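Local coordinates for pesticidal crystal protein Cry4Aa (Bacillus thuringiensis, PDB 2C9K) that kills mosquito larvae by binding to midgut epithelial cells and bringing about their colloid-osmotic lysis, as a pore-forming toxin, at residues P119-S124 / D133-L138; N221-N226 / N268-P273; N300-A305 / V339-K344; P542-L547 / V577-N582. All blocks are in the same frame, centred on the assembly; numbering follows the deposited sequence.

How the contacts relate
From the N terminus, the four contacts follow one another in series; none nests in or crosses another. Contact 1 brings together the end of helix 103-123 and helix 129-137 of the N-terminal helical domain, eight residues lying between its two segments. Contact 2 spans 41 residues and sets the start of helix 222-240 against a loop of the middle domain, joining the first two domains. Contact 3 lies wholly in that middle domain and pairs strands 294-303 and 342-347 around the hairpin of strands 313-322 and 329-335. Contact 4 links two sheets of the C-terminal domain. Nearest atoms of contact 2 lie about 10 Å from both contact 1 and contact 3; contact 4 is at least about 30 Å from each.

Contact 1 of 4, residues P119-S124 / D133-L138; sequences PELVNS and DYYNIL
In the helical bundle of the N-terminal domain, Y135 and N136 of helix 129-137 reach over to the last turn of helix 103-123 (L121, V122) and to S124 just beyond it. With CG anti to the backbone N (chi1 159°), the Y135 ring heads toward helix 103-123. Farther out, Y135 OH donates to L121 O at 2.8 Å, tilted 27° from the carbonyl plane. L121 O lies at the edge of the tyrosine ring, in its plane, while S124 O sits over one face, toward the rim, 3.5 Å from Y135 CZ. L121 CD1 adds a touch to Y135 OH at 3.6 Å. The two consecutive helices form a helical hairpin, their segments running 137° apart, and the disulfide C125-C132 ties the connection to the first turn of helix 129-137; C125 and P126 also pack on Y135. One residue on, N136 ND2 donates to V122 O at 3.3 Å, in the carbonyl plane and on a lone pair, with the acceptor almost in the amide plane of N136. The same nitrogen also bonds C132 O within its own helix. N136 OD1 rests against V122 CG2 at 3.3 Å, the two side chains crossing at about a right angle. Y196 of helix 183-208 packs on both V122 and N136.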
loop_
_atom_site.group_PDB
_atom_site.type_symbol
_atom_site.label_atom_id
_atom_site.label_comp_id
_atom_site.label_asym_id
_atom_site.label_seq_id
_atom_site.Cartn_x
_atom_site.Cartn_y
_atom_site.Cartn_z
ATOM N N PRO A 119 1.262 12.477 22.384
ATOM C CA PRO A 119 2.186 13.609 22.478
ATOM C C PRO A 119 3.353 13.221 23.385
ATOM O O PRO A 119 4.496 13.618 23.156
ATOM C CB PRO A 119 1.320 14.712 23.070
ATOM C CG PRO A 119 -0.030 14.401 22.511
ATOM C CD PRO A 119 -0.110 12.900 22.710
ATOM N N GLU A 120 3.057 12.426 24.408
ATOM C CA GLU A 120 4.090 11.967 25.336
ATOM C C GLU A 120 5.168 11.277 24.503
ATOM O O GLU A 120 6.345 11.646 24.547
ATOM C CB GLU A 120 3.497 10.970 26.335
ATOM C CG GLU A 120 4.331 10.749 27.586
ATOM C CD GLU A 120 3.673 9.775 28.563
ATOM O OE1 GLU A 120 2.429 9.849 28.741
ATOM O OE2 GLU A 120 4.400 8.945 29.158
ATOM N N LEU A 121 4.738 10.280 23.734
ATOM C CA LEU A 121 5.623 9.514 22.869
ATOM C C LEU A 121 6.551 10.417 22.073
ATOM O O LEU A 121 7.773 10.296 22.160
ATOM C CB LEU A 121 4.800 8.663 21.904
ATOM C CG LEU A 121 5.602 7.893 20.856
ATOM C CD1 LEU A 121 6.492 6.891 21.558
ATOM C CD2 LEU A 121 4.664 7.199 19.890
ATOM N N VAL A 122 5.968 11.326 21.302
ATOM C CA VAL A 122 6.753 12.236 20.475
ATOM C C VAL A 122 7.646 13.220 21.243
ATOM O O VAL A 122 8.742 13.549 20.794
ATOM C CB VAL A 122 5.830 13.036 19.520
ATOM C CG1 VAL A 122 6.597 14.162 18.859
ATOM C CG2 VAL A 122 5.264 12.106 18.461
ATOM N N ASN A 123 7.190 13.682 22.402
ATOM C CA ASN A 123 7.978 14.641 23.159
ATOM C C ASN A 123 9.024 14.033 24.078
ATOM O O ASN A 123 9.812 14.753 24.685
ATOM C CB ASN A 123 7.049 15.576 23.927
ATOM C CG ASN A 123 6.150 16.379 22.997
ATOM O OD1 ASN A 123 6.631 17.100 22.121
ATOM N ND2 ASN A 123 4.838 16.249 23.177
ATOM N N SER A 124 9.050 12.710 24.170
ATOM C CA SER A 124 10.043 12.042 25.006
ATOM C C SER A 124 11.263 11.688 24.157
ATOM O O SER A 124 11.727 10.546 24.159
ATOM C CB SER A 124 9.449 10.778 25.634
ATOM O OG SER A 124 8.402 11.108 26.528
ATOM N N ASP A 133 14.455 14.183 15.707
ATOM C CA ASP A 133 13.785 13.834 14.461
ATOM C C ASP A 133 14.020 12.362 14.171
ATOM O O ASP A 133 13.134 11.667 13.684
ATOM C CB ASP A 133 14.326 14.677 13.306
ATOM C CG ASP A 133 13.700 16.055 13.250
ATOM O OD1 ASP A 133 12.512 16.156 12.873
ATOM O OD2 ASP A 133 14.392 17.037 13.592
ATOM N N TYR A 134 15.223 11.893 14.481
ATOM C CA TYR A 134 15.582 10.502 14.253
ATOM C C TYR A 134 14.812 9.591 15.196
ATOM O O TYR A 134 14.414 8.494 14.812
ATOM C CB TYR A 134 17.088 10.304 14.446
ATOM C CG TYR A 134 17.524 8.860 14.362
ATOM C CD1 TYR A 134 17.291 8.104 13.210
ATOM C CD2 TYR A 134 18.154 8.241 15.438
ATOM C CE1 TYR A 134 17.674 6.766 13.141
ATOM C CE2 TYR A 134 18.538 6.911 15.375
ATOM C CZ TYR A 134 18.296 6.181 14.228
ATOM O OH TYR A 134 18.684 4.863 14.167
ATOM N N TYR A 135 14.608 10.050 16.428
ATOM C CA TYR A 135 13.873 9.274 17.425
ATOM C C TYR A 135 12.399 9.125 17.043
ATOM O O TYR A 135 11.790 8.086 17.292
ATOM C CB TYR A 135 13.969 9.932 18.812
ATOM C CG TYR A 135 12.866 9.494 19.763
ATOM C CD1 TYR A 135 12.955 8.302 20.477
ATOM C CD2 TYR A 135 11.701 10.254 19.900
ATOM C CE1 TYR A 135 11.909 7.879 21.303
ATOM C CE2 TYR A 135 10.658 9.841 20.715
ATOM C CZ TYR A 135 10.764 8.656 21.414
ATOM O OH TYR A 135 9.722 8.262 22.222
ATOM N N ASN A 136 11.825 10.164 16.446
ATOM C CA ASN A 136 10.423 10.106 16.070
ATOM C C ASN A 136 10.145 9.335 14.799
ATOM O O ASN A 136 9.059 8.791 14.638
ATOM C CB ASN A 136 9.839 11.508 15.977
ATOM C CG ASN A 136 9.391 12.024 17.324
ATOM O OD1 ASN A 136 8.442 11.502 17.918
ATOM N ND2 ASN A 136 10.078 13.042 17.827
ATOM N N ILE A 137 11.107 9.277 13.889
ATOM C CA ILE A 137 10.880 8.502 12.685
ATOM C C ILE A 137 11.105 7.045 13.083
ATOM O O ILE A 137 10.569 6.122 12.471
ATOM C CB ILE A 137 11.866 8.851 11.557
ATOM C CG1 ILE A 137 13.223 8.239 11.848
ATOM C CG2 ILE A 137 11.993 10.342 11.407
ATOM C CD1 ILE A 137 14.005 8.005 10.612
ATOM N N LEU A 138 11.909 6.861 14.125
ATOM C CA LEU A 138 12.249 5.542 14.637
ATOM C C LEU A 138 11.087 4.980 15.456
ATOM O O LEU A 138 11.024 3.786 15.727
ATOM C CB LEU A 138 13.512 5.644 15.504
ATOM C CG LEU A 138 14.473 4.452 15.488
ATOM C CD1 LEU A 138 14.932 4.210 14.056
ATOM C CD2 LEU A 138 15.669 4.715 16.396
#

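Contact 2 of 4, residues N221-N226 / N268-P273; sequences NWNTYN and NFEESP
The ring of F269 carries N223 CB squarely on one face: the methylene sits 3.4 Å from the ring centroid and 4° off the normal, a CH-pi contact over the centre. At the rim, in the plane of that ring, lies CD of the neighbouring E270. The indole of W222 has N226 CB over one face, toward the rim, and F269 CE1 lies at the edge of the indole, 4.4 Å from W222 CE3. N223 CG is anti to its backbone N (chi1 -165°), and the amide beyond it carries OD1 to within 3.5 Å of F269 CD2, its plane turned 53° from the ring. N221 approaches the far end of the phenyl group obliquely, its OD1 3.6 Å from F269 CZ. That same OD1 accepts from T224 N at 3.0 Å, with the donor above the side-chain carbonyl plane, while N221 ND2 is held by D213. One oxygen thus both caps the helix and borders the phenylalanine. W222 NE1 bonds E283 of helix 279-286, a helix whose Q282 also touches F269. On the loop side, F269 to S272 form a type I turn, and S272 OG bonds N268 O at 2.6 Å, tying the turn to the residue before it. V266 of strand 262-267 touches W222, N223 and N226. Here a helix N-cap with its first turn, from the N-terminal domain of a delta-endotoxin, receives an aromatic side chain from a loop of the middle domain: an interdomain contact.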
loop_
_atom_site.group_PDB
_atom_site.type_symbol
_atom_site.label_atom_id
_atom_site.label_comp_id
_atom_site.label_asym_id
_atom_site.label_seq_id
_atom_site.Cartn_x
_atom_site.Cartn_y
_atom_site.Cartn_z
ATOM N N ASN A 221 23.019 5.325 0.221
ATOM C CA ASN A 221 22.683 3.911 0.075
ATOM C C ASN A 221 21.240 3.672 -0.373
ATOM O O ASN A 221 20.308 3.729 0.438
ATOM C CB ASN A 221 22.926 3.160 1.376
ATOM C CG ASN A 221 22.856 1.663 1.190
ATOM O OD1 ASN A 221 21.947 1.155 0.538
ATOM N ND2 ASN A 221 23.815 0.946 1.762
ATOM N N TRP A 222 21.069 3.387 -1.662
ATOM C CA TRP A 222 19.753 3.136 -2.248
ATOM C C TRP A 222 18.988 1.939 -1.658
ATOM O O TRP A 222 17.768 2.002 -1.498
ATOM C CB TRP A 222 19.883 2.940 -3.762
ATOM C CG TRP A 222 18.589 2.603 -4.418
ATOM C CD1 TRP A 222 17.637 3.474 -4.859
ATOM C CD2 TRP A 222 18.071 1.297 -4.641
ATOM N NE1 TRP A 222 16.553 2.788 -5.341
ATOM C CE2 TRP A 222 16.793 1.447 -5.219
ATOM C CE3 TRP A 222 18.559 0.007 -4.402
ATOM C CZ2 TRP A 222 15.998 0.358 -5.563
ATOM C CZ3 TRP A 222 17.767 -1.072 -4.746
ATOM C CH2 TRP A 222 16.501 -0.888 -5.321
ATOM N N ASN A 223 19.689 0.852 -1.343
ATOM C CA ASN A 223 19.022 -0.328 -0.790
ATOM C C ASN A 223 18.427 -0.012 0.575
ATOM O O ASN A 223 17.373 -0.527 0.952
ATOM C CB ASN A 223 19.996 -1.505 -0.659
ATOM C CG ASN A 223 19.277 -2.829 -0.443
ATOM O OD1 ASN A 223 19.895 -3.840 -0.128
ATOM N ND2 ASN A 223 17.960 -2.826 -0.622
ATOM N N THR A 224 19.118 0.839 1.320
ATOM C CA THR A 224 18.650 1.227 2.643
ATOM C C THR A 224 17.398 2.080 2.468
ATOM O O THR A 224 16.432 1.955 3.201
ATOM C CB THR A 224 19.745 2.024 3.381
ATOM O OG1 THR A 224 20.874 1.168 3.609
ATOM C CG2 THR A 224 19.219 2.563 4.700
ATOM N N TYR A 225 17.441 2.940 1.465
ATOM C CA TYR A 225 16.345 3.826 1.145
ATOM C C TYR A 225 15.148 2.961 0.777
ATOM O O TYR A 225 14.035 3.169 1.249
ATOM C CB TYR A 225 16.751 4.710 -0.044
ATOM C CG TYR A 225 15.707 5.712 -0.468
ATOM C CD1 TYR A 225 15.723 7.020 0.016
ATOM C CD2 TYR A 225 14.681 5.344 -1.327
ATOM C CE1 TYR A 225 14.741 7.932 -0.349
ATOM C CE2 TYR A 225 13.698 6.244 -1.691
ATOM C CZ TYR A 225 13.733 7.533 -1.203
ATOM O OH TYR A 225 12.760 8.416 -1.595
ATOM N N ASN A 226 15.391 1.970 -0.067
ATOM C CA ASN A 226 14.325 1.094 -0.515
ATOM C C ASN A 226 13.738 0.223 0.603
ATOM O O ASN A 226 12.526 0.015 0.657
ATOM C CB ASN A 226 14.836 0.219 -1.659
ATOM C CG ASN A 226 13.751 -0.641 -2.255
ATOM O OD1 ASN A 226 12.833 -0.140 -2.908
ATOM N ND2 ASN A 226 13.843 -1.950 -2.029
ATOM N N ASN A 268 21.162 -9.273 -5.023
ATOM C CA ASN A 268 22.537 -9.007 -5.453
ATOM C C ASN A 268 23.015 -7.572 -5.327
ATOM O O ASN A 268 23.897 -7.136 -6.066
ATOM C CB ASN A 268 22.760 -9.474 -6.891
ATOM C CG ASN A 268 22.764 -10.978 -7.016
ATOM O OD1 ASN A 268 23.065 -11.701 -6.057
ATOM N ND2 ASN A 268 22.447 -11.464 -8.206
ATOM N N PHE A 269 22.445 -6.841 -4.378
ATOM C CA PHE A 269 22.826 -5.460 -4.170
ATOM C C PHE A 269 24.264 -5.323 -3.683
ATOM O O PHE A 269 25.073 -4.596 -4.263
ATOM C CB PHE A 269 21.913 -4.809 -3.139
ATOM C CG PHE A 269 22.349 -3.431 -2.758
ATOM C CD1 PHE A 269 22.148 -2.362 -3.625
ATOM C CD2 PHE A 269 23.033 -3.211 -1.568
ATOM C CE1 PHE A 269 22.629 -1.088 -3.312
ATOM C CE2 PHE A 269 23.515 -1.943 -1.249
ATOM C CZ PHE A 269 23.314 -0.881 -2.122
ATOM N N GLU A 270 24.572 -6.025 -2.603
ATOM C CA GLU A 270 25.887 -5.956 -1.993
ATOM C C GLU A 270 27.041 -6.510 -2.817
ATOM O O GLU A 270 28.142 -5.986 -2.746
ATOM C CB GLU A 270 25.843 -6.625 -0.613
ATOM C CG GLU A 270 24.756 -6.053 0.303
ATOM C CD GLU A 270 23.395 -6.775 0.186
ATOM O OE1 GLU A 270 22.970 -7.124 -0.950
ATOM O OE2 GLU A 270 22.740 -6.978 1.245
ATOM N N GLU A 271 26.808 -7.548 -3.610
ATOM C CA GLU A 271 27.899 -8.113 -4.392
ATOM C C GLU A 271 28.010 -7.599 -5.814
ATOM O O GLU A 271 28.715 -8.175 -6.640
ATOM C CB GLU A 271 27.821 -9.637 -4.375
ATOM C CG GLU A 271 28.186 -10.208 -3.014
ATOM C CD GLU A 271 28.541 -11.682 -3.064
ATOM O OE1 GLU A 271 29.032 -12.200 -2.035
ATOM O OE2 GLU A 271 28.331 -12.320 -4.126
ATOM N N SER A 272 27.320 -6.496 -6.084
ATOM C CA SER A 272 27.345 -5.853 -7.394
ATOM C C SER A 272 27.867 -4.439 -7.192
ATOM O O SER A 272 27.726 -3.877 -6.112
ATOM C CB SER A 272 25.946 -5.815 -7.994
ATOM O OG SER A 272 25.425 -7.129 -8.114
ATOM N N PRO A 273 28.482 -3.847 -8.228
ATOM C CA PRO A 273 29.032 -2.485 -8.140
ATOM C C PRO A 273 28.024 -1.346 -8.206
ATOM O O PRO A 273 28.292 -0.248 -7.718
ATOM C CB PRO A 273 30.004 -2.440 -9.311
ATOM C CG PRO A 273 29.274 -3.244 -10.335
ATOM C CD PRO A 273 28.797 -4.449 -9.535
#

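Contact 3 of 4, residues N300-A305 / V339-K344; sequences NFYEKA and VTDKLK
E303 and K342 form a hydrogen-bonded pair of antiparallel strands in the middle domain, where strands 294-303 and 342-347 are neighbours in a Greek-key sheet of order 3-2-1-4, one of the sheets of the delta-endotoxin beta-prism. E303 N donates to K342 O at 2.7 Å; at the next hydrogen-bonded pair, K344 N donates to F301 O at 2.9 Å. From its backbone the E303 side chain sets out with CG between the backbone N and the carbonyl carbon, the crowded position (chi1 55°). CB is 4.0 Å from K342 O. CG lies against K342 CB at 3.5 Å, the two side chains running side by side and pointing the same way. CD comes 3.9 Å from K344 CE, and the carboxylate then divides its oxygens: OE1 makes a salt bridge with K344 NZ at 3.1 Å, whereas OE2 flanks the aliphatic part of K342, 3.8 Å from CD. OE1 also accepts from G394 N, and K344 NZ bonds T392 O, so the ion pair is tied to the end of strand 386-392 in the next sheet. F301 shares this sheet face and packs on L391. On the other face, at the non-hydrogen-bonded pair Y302 and L343, L343 CD1 stands over the tyrosine ring centre, 3.4 Å from the centroid and 10° off the normal.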
loop_
_atom_site.group_PDB
_atom_site.type_symbol
_atom_site.label_atom_id
_atom_site.label_comp_id
_atom_site.label_asym_id
_atom_site.label_seq_id
_atom_site.Cartn_x
_atom_site.Cartn_y
_atom_site.Cartn_z
ATOM N N ASN A 300 9.291 -14.391 -18.361
ATOM C CA ASN A 300 10.032 -15.019 -19.448
ATOM C C ASN A 300 11.543 -14.872 -19.298
ATOM O O ASN A 300 12.095 -13.807 -19.558
ATOM C CB ASN A 300 9.570 -14.399 -20.764
ATOM C CG ASN A 300 8.055 -14.381 -20.890
ATOM O OD1 ASN A 300 7.442 -15.362 -21.311
ATOM N ND2 ASN A 300 7.442 -13.268 -20.502
ATOM N N PHE A 301 12.201 -15.952 -18.882
ATOM C CA PHE A 301 13.651 -15.965 -18.688
ATOM C C PHE A 301 14.376 -16.797 -19.742
ATOM O O PHE A 301 14.066 -17.970 -19.935
ATOM C CB PHE A 301 14.002 -16.527 -17.307
ATOM C CG PHE A 301 13.707 -15.594 -16.176
ATOM C CD1 PHE A 301 12.395 -15.294 -15.826
ATOM C CD2 PHE A 301 14.744 -15.006 -15.461
ATOM C CE1 PHE A 301 12.119 -14.418 -14.772
ATOM C CE2 PHE A 301 14.481 -14.129 -14.407
ATOM C CZ PHE A 301 13.168 -13.833 -14.061
ATOM N N TYR A 302 15.344 -16.185 -20.419
ATOM C CA TYR A 302 16.128 -16.888 -21.428
ATOM C C TYR A 302 17.325 -17.587 -20.780
ATOM O O TYR A 302 18.006 -17.009 -19.935
ATOM C CB TYR A 302 16.664 -15.925 -22.486
ATOM C CG TYR A 302 15.632 -15.295 -23.380
ATOM C CD1 TYR A 302 15.054 -14.069 -23.056
ATOM C CD2 TYR A 302 15.264 -15.901 -24.578
ATOM C CE1 TYR A 302 14.135 -13.457 -23.915
ATOM C CE2 TYR A 302 14.348 -15.303 -25.440
ATOM C CZ TYR A 302 13.790 -14.082 -25.103
ATOM O OH TYR A 302 12.887 -13.495 -25.954
ATOM N N GLU A 303 17.581 -18.827 -21.184
ATOM C CA GLU A 303 18.709 -19.593 -20.662
ATOM C C GLU A 303 19.725 -19.747 -21.786
ATOM O O GLU A 303 19.424 -19.454 -22.941
ATOM C CB GLU A 303 18.250 -20.976 -20.213
ATOM C CG GLU A 303 17.528 -21.734 -21.311
ATOM C CD GLU A 303 17.294 -23.184 -20.964
ATOM O OE1 GLU A 303 16.663 -23.455 -19.920
ATOM O OE2 GLU A 303 17.741 -24.051 -21.743
ATOM N N LYS A 304 20.925 -20.214 -21.457
ATOM C CA LYS A 304 21.954 -20.394 -22.474
ATOM C C LYS A 304 21.746 -21.694 -23.254
ATOM O O LYS A 304 21.267 -22.689 -22.704
ATOM C CB LYS A 304 23.346 -20.374 -21.828
ATOM C CG LYS A 304 23.768 -18.988 -21.350
ATOM C CD LYS A 304 25.172 -18.968 -20.777
ATOM C CE LYS A 304 25.250 -19.724 -19.466
ATOM N NZ LYS A 304 26.623 -19.634 -18.883
ATOM N N ALA A 305 22.101 -21.671 -24.537
ATOM C CA ALA A 305 21.958 -22.837 -25.408
ATOM C C ALA A 305 22.713 -24.061 -24.900
ATOM O O ALA A 305 22.317 -25.196 -25.169
ATOM C CB ALA A 305 22.427 -22.498 -26.805
ATOM N N VAL A 339 21.478 -14.260 -28.790
ATOM C CA VAL A 339 20.523 -14.457 -29.880
ATOM C C VAL A 339 20.235 -15.940 -30.092
ATOM O O VAL A 339 19.340 -16.307 -30.854
ATOM C CB VAL A 339 21.060 -13.865 -31.199
ATOM C CG1 VAL A 339 19.962 -13.851 -32.250
ATOM C CG2 VAL A 339 21.607 -12.460 -30.953
ATOM N N THR A 340 20.993 -16.785 -29.397
ATOM C CA THR A 340 20.844 -18.228 -29.506
ATOM C C THR A 340 20.411 -18.880 -28.196
ATOM O O THR A 340 20.701 -20.053 -27.967
ATOM C CB THR A 340 22.169 -18.886 -29.938
ATOM O OG1 THR A 340 23.152 -18.687 -28.914
ATOM C CG2 THR A 340 22.666 -18.285 -31.255
ATOM N N ASP A 341 19.721 -18.131 -27.341
ATOM C CA ASP A 341 19.266 -18.666 -26.054
ATOM C C ASP A 341 17.829 -19.175 -26.059
ATOM O O ASP A 341 17.024 -18.784 -26.899
ATOM C CB ASP A 341 19.426 -17.614 -24.958
ATOM C CG ASP A 341 19.319 -16.206 -25.487
ATOM O OD1 ASP A 341 18.505 -15.975 -26.411
ATOM O OD2 ASP A 341 20.046 -15.330 -24.967
ATOM N N LYS A 342 17.521 -20.048 -25.105
ATOM C CA LYS A 342 16.195 -20.639 -24.985
ATOM C C LYS A 342 15.261 -19.916 -24.025
ATOM O O LYS A 342 15.655 -19.509 -22.933
ATOM C CB LYS A 342 16.295 -22.097 -24.536
ATOM C CG LYS A 342 16.447 -23.108 -25.654
ATOM C CD LYS A 342 16.173 -24.511 -25.127
ATOM C CE LYS A 342 14.753 -24.622 -24.576
ATOM N NZ LYS A 342 14.455 -25.967 -24.002
ATOM N N LEU A 343 14.004 -19.794 -24.433
ATOM C CA LEU A 343 13.003 -19.134 -23.622
ATOM C C LEU A 343 12.300 -20.130 -22.695
ATOM O O LEU A 343 11.731 -21.123 -23.145
ATOM C CB LEU A 343 11.982 -18.436 -24.533
ATOM C CG LEU A 343 11.057 -17.387 -23.896
ATOM C CD1 LEU A 343 11.902 -16.360 -23.161
ATOM C CD2 LEU A 343 10.209 -16.702 -24.952
ATOM N N LYS A 344 12.380 -19.871 -21.394
ATOM C CA LYS A 344 11.728 -20.702 -20.380
ATOM C C LYS A 344 10.681 -19.785 -19.771
ATOM O O LYS A 344 10.997 -18.945 -18.930
ATOM C CB LYS A 344 12.713 -21.132 -19.288
ATOM C CG LYS A 344 13.674 -22.245 -19.669
ATOM C CD LYS A 344 12.943 -23.549 -19.900
ATOM C CE LYS A 344 13.893 -24.731 -19.854
ATOM N NZ LYS A 344 14.387 -25.019 -18.476
#

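Contact 4 of 4, residues P542-L547 / V577-N582; sequences PGVAEL and VKFAPN
V544 and V577 lead the apolar contacts between two strand segments of the C-terminal domain: V544 CG1 reaches V577 CB at 3.7 Å and also approaches F579 CE2 at 4.0 Å. The other methyl contacts run through V577 CG1, which meets A545 CB at 3.8 Å and L547 CD1 at 4.1 Å, the leucine and valine side chains crossing at about a right angle. Part of the lysine joins in as well. K578 CE lies 3.4 Å from V544 CG1 where the two side chains slide past each other in opposite directions.

The polar part is a single bond, from K578 NZ to V544 O at 3.0 Å. K578 CG sits between the backbone N and the carbonyl carbon (chi1 58°), and bends at chi2 and chi3 curl the rest of the chain, its tip arriving well above the carbonyl plane, 55° out of it. CE thus packs on V544 CG1 while NZ bonds the main-chain oxygen of the same residue.

As for the backbone, V544 and A545 both face I541, a classic beta bulge at the start of strand 545-550. The two segments are not paired strands: their axes come no closer than 8.7 Å, with 142° between their N-to-C directions. They belong to different sheets of a beta-sandwich. L547 bonds L539 in the five-stranded sheet, where 545-550 is an outermost strand, while V577 and F579 pair with Y519 and Q517 of strand 517-527. I521 of that strand packs on L547, and I585 of strand 584-591 packs on F579.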
loop_
_atom_site.group_PDB
_atom_site.type_symbol
_atom_site.label_atom_id
_atom_site.label_comp_id
_atom_site.label_asym_id
_atom_site.label_seq_id
_atom_site.Cartn_x
_atom_site.Cartn_y
_atom_site.Cartn_z
ATOM N N PRO A 542 -21.516 4.334 -21.659
ATOM C CA PRO A 542 -22.251 3.804 -22.805
ATOM C C PRO A 542 -23.396 2.909 -22.371
ATOM O O PRO A 542 -23.198 1.960 -21.620
ATOM C CB PRO A 542 -21.179 3.039 -23.564
ATOM C CG PRO A 542 -19.977 3.891 -23.350
ATOM C CD PRO A 542 -20.063 4.215 -21.872
ATOM N N GLY A 543 -24.596 3.226 -22.840
ATOM C CA GLY A 543 -25.754 2.434 -22.494
ATOM C C GLY A 543 -26.319 2.692 -21.113
ATOM O O GLY A 543 -27.334 2.096 -20.759
ATOM N N VAL A 544 -25.700 3.569 -20.329
ATOM C CA VAL A 544 -26.206 3.842 -18.979
ATOM C C VAL A 544 -26.511 5.315 -18.650
ATOM O O VAL A 544 -27.646 5.660 -18.332
ATOM C CB VAL A 544 -25.232 3.300 -17.900
ATOM C CG1 VAL A 544 -25.754 3.628 -16.517
ATOM C CG2 VAL A 544 -25.056 1.802 -18.056
ATOM N N ALA A 545 -25.510 6.184 -18.711
ATOM C CA ALA A 545 -25.753 7.584 -18.379
ATOM C C ALA A 545 -24.720 8.536 -18.959
ATOM O O ALA A 545 -23.759 8.118 -19.609
ATOM C CB ALA A 545 -25.807 7.754 -16.859
ATOM N N GLU A 546 -24.944 9.826 -18.723
ATOM C CA GLU A 546 -24.034 10.862 -19.183
ATOM C C GLU A 546 -23.909 11.892 -18.070
ATOM O O GLU A 546 -24.723 12.797 -17.959
ATOM C CB GLU A 546 -24.570 11.533 -20.439
ATOM C CG GLU A 546 -23.535 12.377 -21.126
ATOM C CD GLU A 546 -22.481 11.533 -21.824
ATOM O OE1 GLU A 546 -21.395 12.069 -22.142
ATOM O OE2 GLU A 546 -22.746 10.334 -22.067
ATOM N N LEU A 547 -22.886 11.754 -17.243
ATOM C CA LEU A 547 -22.694 12.673 -16.136
ATOM C C LEU A 547 -21.630 13.723 -16.425
ATOM O O LEU A 547 -20.687 13.480 -17.170
ATOM C CB LEU A 547 -22.312 11.891 -14.885
ATOM C CG LEU A 547 -23.198 10.702 -14.503
ATOM C CD1 LEU A 547 -23.077 9.596 -15.546
ATOM C CD2 LEU A 547 -22.766 10.184 -13.140
ATOM N N VAL A 577 -27.094 6.417 -11.831
ATOM C CA VAL A 577 -26.929 5.342 -12.784
ATOM C C VAL A 577 -27.437 4.021 -12.187
ATOM O O VAL A 577 -27.491 3.845 -10.965
ATOM C CB VAL A 577 -25.446 5.209 -13.156
ATOM C CG1 VAL A 577 -24.843 6.589 -13.347
ATOM C CG2 VAL A 577 -24.696 4.457 -12.070
ATOM N N LYS A 578 -27.827 3.102 -13.056
ATOM C CA LYS A 578 -28.312 1.807 -12.622
ATOM C C LYS A 578 -27.607 0.741 -13.447
ATOM O O LYS A 578 -27.545 0.828 -14.676
ATOM C CB LYS A 578 -29.832 1.701 -12.791
ATOM C CG LYS A 578 -30.363 1.912 -14.210
ATOM C CD LYS A 578 -30.263 3.382 -14.662
ATOM C CE LYS A 578 -28.986 3.673 -15.454
ATOM N NZ LYS A 578 -28.764 5.135 -15.629
ATOM N N PHE A 579 -27.062 -0.257 -12.757
ATOM C CA PHE A 579 -26.351 -1.342 -13.411
ATOM C C PHE A 579 -27.084 -2.667 -13.203
ATOM O O PHE A 579 -27.647 -2.918 -12.139
ATOM C CB PHE A 579 -24.935 -1.441 -12.845
ATOM C CG PHE A 579 -24.139 -0.172 -12.962
ATOM C CD1 PHE A 579 -23.609 0.438 -11.831
ATOM C CD2 PHE A 579 -23.876 0.393 -14.206
ATOM C CE1 PHE A 579 -22.826 1.584 -11.938
ATOM C CE2 PHE A 579 -23.091 1.539 -14.319
ATOM C CZ PHE A 579 -22.566 2.133 -13.182
ATOM N N ALA A 580 -27.085 -3.508 -14.231
ATOM C CA ALA A 580 -27.733 -4.803 -14.143
ATOM C C ALA A 580 -26.702 -5.779 -13.601
ATOM O O ALA A 580 -25.522 -5.464 -13.532
ATOM C CB ALA A 580 -28.220 -5.246 -15.515
ATOM N N PRO A 581 -27.139 -6.981 -13.205
ATOM C CA PRO A 581 -26.241 -8.002 -12.664
ATOM C C PRO A 581 -25.106 -8.380 -13.594
ATOM O O PRO A 581 -25.328 -8.668 -14.764
ATOM C CB PRO A 581 -27.178 -9.175 -12.406
ATOM C CG PRO A 581 -28.473 -8.493 -12.069
ATOM C CD PRO A 581 -28.538 -7.437 -13.136
ATOM N N ASN A 582 -23.890 -8.373 -13.062
ATOM C CA ASN A 582 -22.701 -8.743 -13.826
ATOM C C ASN A 582 -22.499 -7.944 -15.105
ATOM O O ASN A 582 -21.871 -8.428 -16.041
ATOM C CB ASN A 582 -22.769 -10.225 -14.178
ATOM C CG ASN A 582 -23.530 -11.009 -13.152
ATOM O OD1 ASN A 582 -23.209 -10.969 -11.970
ATOM N ND2 ASN A 582 -24.558 -11.718 -13.592
#